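Local coordinates for protein 2-hydroxy-3-oxopropionate reductase (Polaromonas sp. JS666, PDB 4DLL) that probably catalyses the NAD(P)H-dependent, reversible reduction of 2-hydroxy-3-oxopropionate (tartronate semialdehyde) to glycerate, at residues A[197-207]-A[265-275]. Numbering follows the deposited sequence.
Sequences LTKLANQMIVG and QLKDMRNALAT
Leu200 drives its two methyls into helix 262-278 as a knob among Asp268, Asn271, Ala272 and Thr275. Leu200 CD1 lies 3.4 Å from Thr275 OG1, while CD2 rests on Asn271 CB, the leucine crossing the Asn271 side chain at about a right angle. The threonine hydroxyl is already engaged, donating to the carbonyl O of Asn271 one turn back, so its polar end is satisfied within its own helix. One turn on, Gln203 lays its CB and CG against Asp268, with Gln203 CB to Asp268 CB at 3.5 Å. Its chain bends at chi2 (-37°), bringing Gln203 NE2 round to Asp268 OD2 for a weak hydrogen bond of 3.3 Å, amide and carboxylate planes nearly perpendicular. Asp268 OD1 forms a salt bridge with Lys267 NZ at 2.8 Å. Farther along, Gln265 NE2 donates to Gln203 O over 2.9 Å in a bent bond (138° at the hydrogen), above the carbonyl plane but close to the plane of its own amide; that oxygen also takes the helical N-H of Gly207. Gly207 lets the amide in: a CB there would collide with Gln265 NE2. With an alanine at Gln265, the carbonyl of Gln203 would probably keep its helical bond but lose its cross-helix donor, and a gap would open beside Gly207. The second subunit packs on helix 194-222 through Met204, Ile205 and Val206. Segments 197-207 and 265-275, crossing at -125° with a knob-into-hole contact, belong to the all-helical C-terminal domain of the 3-hydroxyisobutyrate dehydrogenase family.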
loop_
_atom_site.group_PDB
_atom_site.type_symbol
_atom_site.label_atom_id
_atom_site.label_comp_id
_atom_site.label_asym_id
_atom_site.label_seq_id
_atom_site.Cartn_x
_atom_site.Cartn_y
_atom_site.Cartn_z
ATOM N N LEU A 197 -10.905 -5.508 -15.524
ATOM C CA LEU A 197 -10.579 -4.119 -15.343
ATOM C C LEU A 197 -10.231 -3.860 -13.913
ATOM O O LEU A 197 -9.365 -3.035 -13.646
ATOM C CB LEU A 197 -11.752 -3.266 -15.784
ATOM C CG LEU A 197 -11.641 -1.772 -15.607
ATOM C CD1 LEU A 197 -11.174 -1.192 -16.931
ATOM C CD2 LEU A 197 -13.010 -1.254 -15.182
ATOM N N THR A 198 -10.954 -4.507 -12.976
ATOM C CA THR A 198 -10.647 -4.304 -11.537
ATOM C C THR A 198 -9.328 -4.988 -11.287
ATOM O O THR A 198 -8.494 -4.489 -10.590
ATOM C CB THR A 198 -11.782 -4.831 -10.620
ATOM O OG1 THR A 198 -12.966 -4.141 -10.967
ATOM C CG2 THR A 198 -11.526 -4.569 -9.147
ATOM N N LYS A 199 -9.148 -6.157 -11.894
ATOM C CA LYS A 199 -7.851 -6.768 -11.884
ATOM C C LYS A 199 -6.662 -5.828 -12.293
ATOM O O LYS A 199 -5.626 -5.868 -11.625
ATOM C CB LYS A 199 -7.811 -8.099 -12.572
ATOM C CG LYS A 199 -6.425 -8.839 -12.484
ATOM C CD LYS A 199 -5.906 -9.248 -11.024
ATOM C CE LYS A 199 -4.872 -10.412 -11.112
ATOM N NZ LYS A 199 -4.061 -10.416 -9.899
ATOM N N LEU A 200 -6.832 -4.947 -13.273
ATOM C CA LEU A 200 -5.653 -4.169 -13.780
ATOM C C LEU A 200 -5.474 -2.985 -12.816
ATOM O O LEU A 200 -4.357 -2.643 -12.468
ATOM C CB LEU A 200 -5.867 -3.651 -15.253
ATOM C CG LEU A 200 -5.895 -4.633 -16.401
ATOM C CD1 LEU A 200 -6.483 -4.046 -17.780
ATOM C CD2 LEU A 200 -4.510 -5.299 -16.562
ATOM N N ALA A 201 -6.581 -2.397 -12.316
ATOM C CA ALA A 201 -6.469 -1.484 -11.192
ATOM C C ALA A 201 -5.642 -2.104 -10.062
ATOM O O ALA A 201 -4.774 -1.459 -9.531
ATOM C CB ALA A 201 -7.903 -0.989 -10.668
ATOM N N ASN A 202 -5.920 -3.345 -9.671
ATOM C CA ASN A 202 -5.216 -4.021 -8.491
ATOM C C ASN A 202 -3.732 -4.239 -8.879
ATOM O O ASN A 202 -2.780 -3.987 -8.113
ATOM C CB ASN A 202 -5.914 -5.370 -8.379
ATOM C CG ASN A 202 -5.553 -6.154 -7.194
ATOM O OD1 ASN A 202 -4.620 -6.986 -7.215
ATOM N ND2 ASN A 202 -6.374 -5.981 -6.145
ATOM N N GLN A 203 -3.491 -4.630 -10.120
ATOM C CA GLN A 203 -2.034 -4.758 -10.510
ATOM C C GLN A 203 -1.225 -3.415 -10.614
ATOM O O GLN A 203 -0.066 -3.331 -10.191
ATOM C CB GLN A 203 -1.872 -5.628 -11.772
ATOM C CG GLN A 203 -2.328 -7.066 -11.642
ATOM C CD GLN A 203 -2.039 -7.693 -10.249
ATOM O OE1 GLN A 203 -2.888 -7.639 -9.333
ATOM N NE2 GLN A 203 -0.822 -8.243 -10.080
HETATM N N MSE A 204 -1.801 -2.383 -11.186
HETATM C CA MSE A 204 -1.267 -1.012 -10.986
HETATM C C MSE A 204 -0.898 -0.712 -9.537
HETATM O O MSE A 204 0.185 -0.238 -9.262
HETATM C CB MSE A 204 -2.332 0.018 -11.391
HETATM C CG MSE A 204 -2.559 0.010 -12.825
HETATM SE SE MSE A 204 -4.144 0.988 -13.446
HETATM C CE MSE A 204 -4.595 -0.438 -14.636
ATOM N N ILE A 205 -1.829 -0.901 -8.604
ATOM C CA ILE A 205 -1.501 -0.605 -7.196
ATOM C C ILE A 205 -0.407 -1.525 -6.697
ATOM O O ILE A 205 0.511 -1.092 -6.052
ATOM C CB ILE A 205 -2.743 -0.725 -6.233
ATOM C CG1 ILE A 205 -3.855 0.259 -6.609
ATOM C CG2 ILE A 205 -2.305 -0.598 -4.759
ATOM C CD1 ILE A 205 -5.069 0.139 -5.593
ATOM N N VAL A 206 -0.435 -2.789 -7.043
ATOM C CA VAL A 206 0.645 -3.646 -6.562
ATOM C C VAL A 206 1.993 -3.216 -7.222
ATOM O O VAL A 206 3.013 -3.093 -6.536
ATOM C CB VAL A 206 0.324 -5.219 -6.752
ATOM C CG1 VAL A 206 1.565 -6.135 -6.503
ATOM C CG2 VAL A 206 -0.818 -5.658 -5.902
ATOM N N GLY A 207 1.985 -3.025 -8.532
ATOM C CA GLY A 207 3.186 -2.665 -9.286
ATOM C C GLY A 207 3.810 -1.360 -8.840
ATOM O O GLY A 207 5.019 -1.256 -8.742
ATOM N N GLN A 265 4.327 -8.927 -14.147
ATOM C CA GLN A 265 3.952 -7.578 -13.697
ATOM C C GLN A 265 4.085 -6.586 -14.857
ATOM O O GLN A 265 3.231 -5.701 -14.986
ATOM C CB GLN A 265 4.738 -7.129 -12.471
ATOM C CG GLN A 265 4.298 -5.759 -11.913
ATOM C CD GLN A 265 2.990 -5.795 -11.108
ATOM O OE1 GLN A 265 2.732 -6.727 -10.371
ATOM N NE2 GLN A 265 2.201 -4.768 -11.224
ATOM N N LEU A 266 5.112 -6.766 -15.713
ATOM C CA LEU A 266 5.309 -5.932 -16.904
ATOM C C LEU A 266 4.089 -6.022 -17.804
ATOM O O LEU A 266 3.529 -4.999 -18.217
ATOM C CB LEU A 266 6.540 -6.351 -17.689
ATOM C CG LEU A 266 6.760 -5.593 -19.018
ATOM C CD1 LEU A 266 7.038 -4.057 -18.849
ATOM C CD2 LEU A 266 7.869 -6.281 -19.841
ATOM N N LYS A 267 3.656 -7.252 -18.055
ATOM C CA LYS A 267 2.471 -7.509 -18.826
ATOM C C LYS A 267 1.273 -6.839 -18.150
ATOM O O LYS A 267 0.460 -6.198 -18.834
ATOM C CB LYS A 267 2.299 -9.045 -19.001
ATOM C CG LYS A 267 1.124 -9.506 -19.876
ATOM C CD LYS A 267 0.563 -10.951 -19.488
ATOM C CE LYS A 267 0.664 -11.355 -17.975
ATOM N NZ LYS A 267 -0.349 -10.721 -17.021
ATOM N N ASP A 268 1.133 -6.953 -16.835
ATOM C CA ASP A 268 -0.007 -6.285 -16.195
ATOM C C ASP A 268 0.068 -4.795 -16.481
ATOM O O ASP A 268 -0.923 -4.211 -16.836
ATOM C CB ASP A 268 -0.125 -6.498 -14.654
ATOM C CG ASP A 268 -0.101 -7.958 -14.226
ATOM O OD1 ASP A 268 -0.671 -8.857 -14.935
ATOM O OD2 ASP A 268 0.498 -8.195 -13.133
HETATM N N MSE A 269 1.232 -4.189 -16.326
HETATM C CA MSE A 269 1.399 -2.746 -16.660
HETATM C C MSE A 269 1.013 -2.419 -18.124
HETATM O O MSE A 269 0.260 -1.500 -18.355
HETATM C CB MSE A 269 2.832 -2.223 -16.352
HETATM C CG MSE A 269 3.359 -2.465 -14.922
HETATM SE SE MSE A 269 2.197 -1.739 -13.410
HETATM C CE MSE A 269 0.823 -3.135 -13.321
ATOM N N ARG A 270 1.510 -3.217 -19.074
ATOM C CA ARG A 270 1.239 -3.052 -20.502
ATOM C C ARG A 270 -0.244 -3.196 -20.831
ATOM O O ARG A 270 -0.822 -2.335 -21.494
ATOM C CB ARG A 270 2.064 -4.045 -21.344
ATOM C CG ARG A 270 3.566 -4.022 -21.108
ATOM C CD ARG A 270 4.239 -3.145 -22.122
ATOM N NE ARG A 270 5.700 -3.111 -22.053
ATOM C CZ ARG A 270 6.537 -4.030 -22.539
ATOM N NH1 ARG A 270 6.112 -5.126 -23.155
ATOM N NH2 ARG A 270 7.827 -3.835 -22.407
ATOM N N ASN A 271 -0.873 -4.270 -20.364
ATOM C CA ASN A 271 -2.334 -4.365 -20.479
ATOM C C ASN A 271 -3.114 -3.216 -19.854
ATOM O O ASN A 271 -4.181 -2.853 -20.330
ATOM C CB ASN A 271 -2.846 -5.684 -19.918
ATOM C CG ASN A 271 -2.444 -6.804 -20.768
ATOM O OD1 ASN A 271 -2.329 -6.628 -21.958
ATOM N ND2 ASN A 271 -2.171 -7.935 -20.185
ATOM N N ALA A 272 -2.587 -2.638 -18.802
ATOM C CA ALA A 272 -3.329 -1.551 -18.108
ATOM C C ALA A 272 -3.208 -0.303 -18.972
ATOM O O ALA A 272 -4.143 0.496 -19.070
ATOM C CB ALA A 272 -2.759 -1.273 -16.781
ATOM N N LEU A 273 -2.048 -0.167 -19.612
ATOM C CA LEU A 273 -1.801 0.988 -20.434
ATOM C C LEU A 273 -2.546 0.924 -21.780
ATOM O O LEU A 273 -3.039 1.951 -22.234
ATOM C CB LEU A 273 -0.297 1.234 -20.591
ATOM C CG LEU A 273 0.462 1.757 -19.382
ATOM C CD1 LEU A 273 1.887 2.000 -19.799
ATOM C CD2 LEU A 273 -0.155 3.060 -18.723
ATOM N N ALA A 274 -2.692 -0.275 -22.347
ATOM C CA ALA A 274 -3.463 -0.542 -23.557
ATOM C C ALA A 274 -4.927 -0.294 -23.330
ATOM O O ALA A 274 -5.652 0.301 -24.168
ATOM C CB ALA A 274 -3.266 -1.964 -24.017
ATOM N N THR A 275 -5.381 -0.750 -22.183
ATOM C CA THR A 275 -6.731 -0.426 -21.753
ATOM C C THR A 275 -6.878 1.043 -21.552
ATOM O O THR A 275 -7.907 1.623 -21.938
ATOM C CB THR A 275 -7.108 -1.202 -20.465
ATOM O OG1 THR A 275 -7.009 -2.578 -20.789
ATOM C CG2 THR A 275 -8.526 -0.901 -20.023
#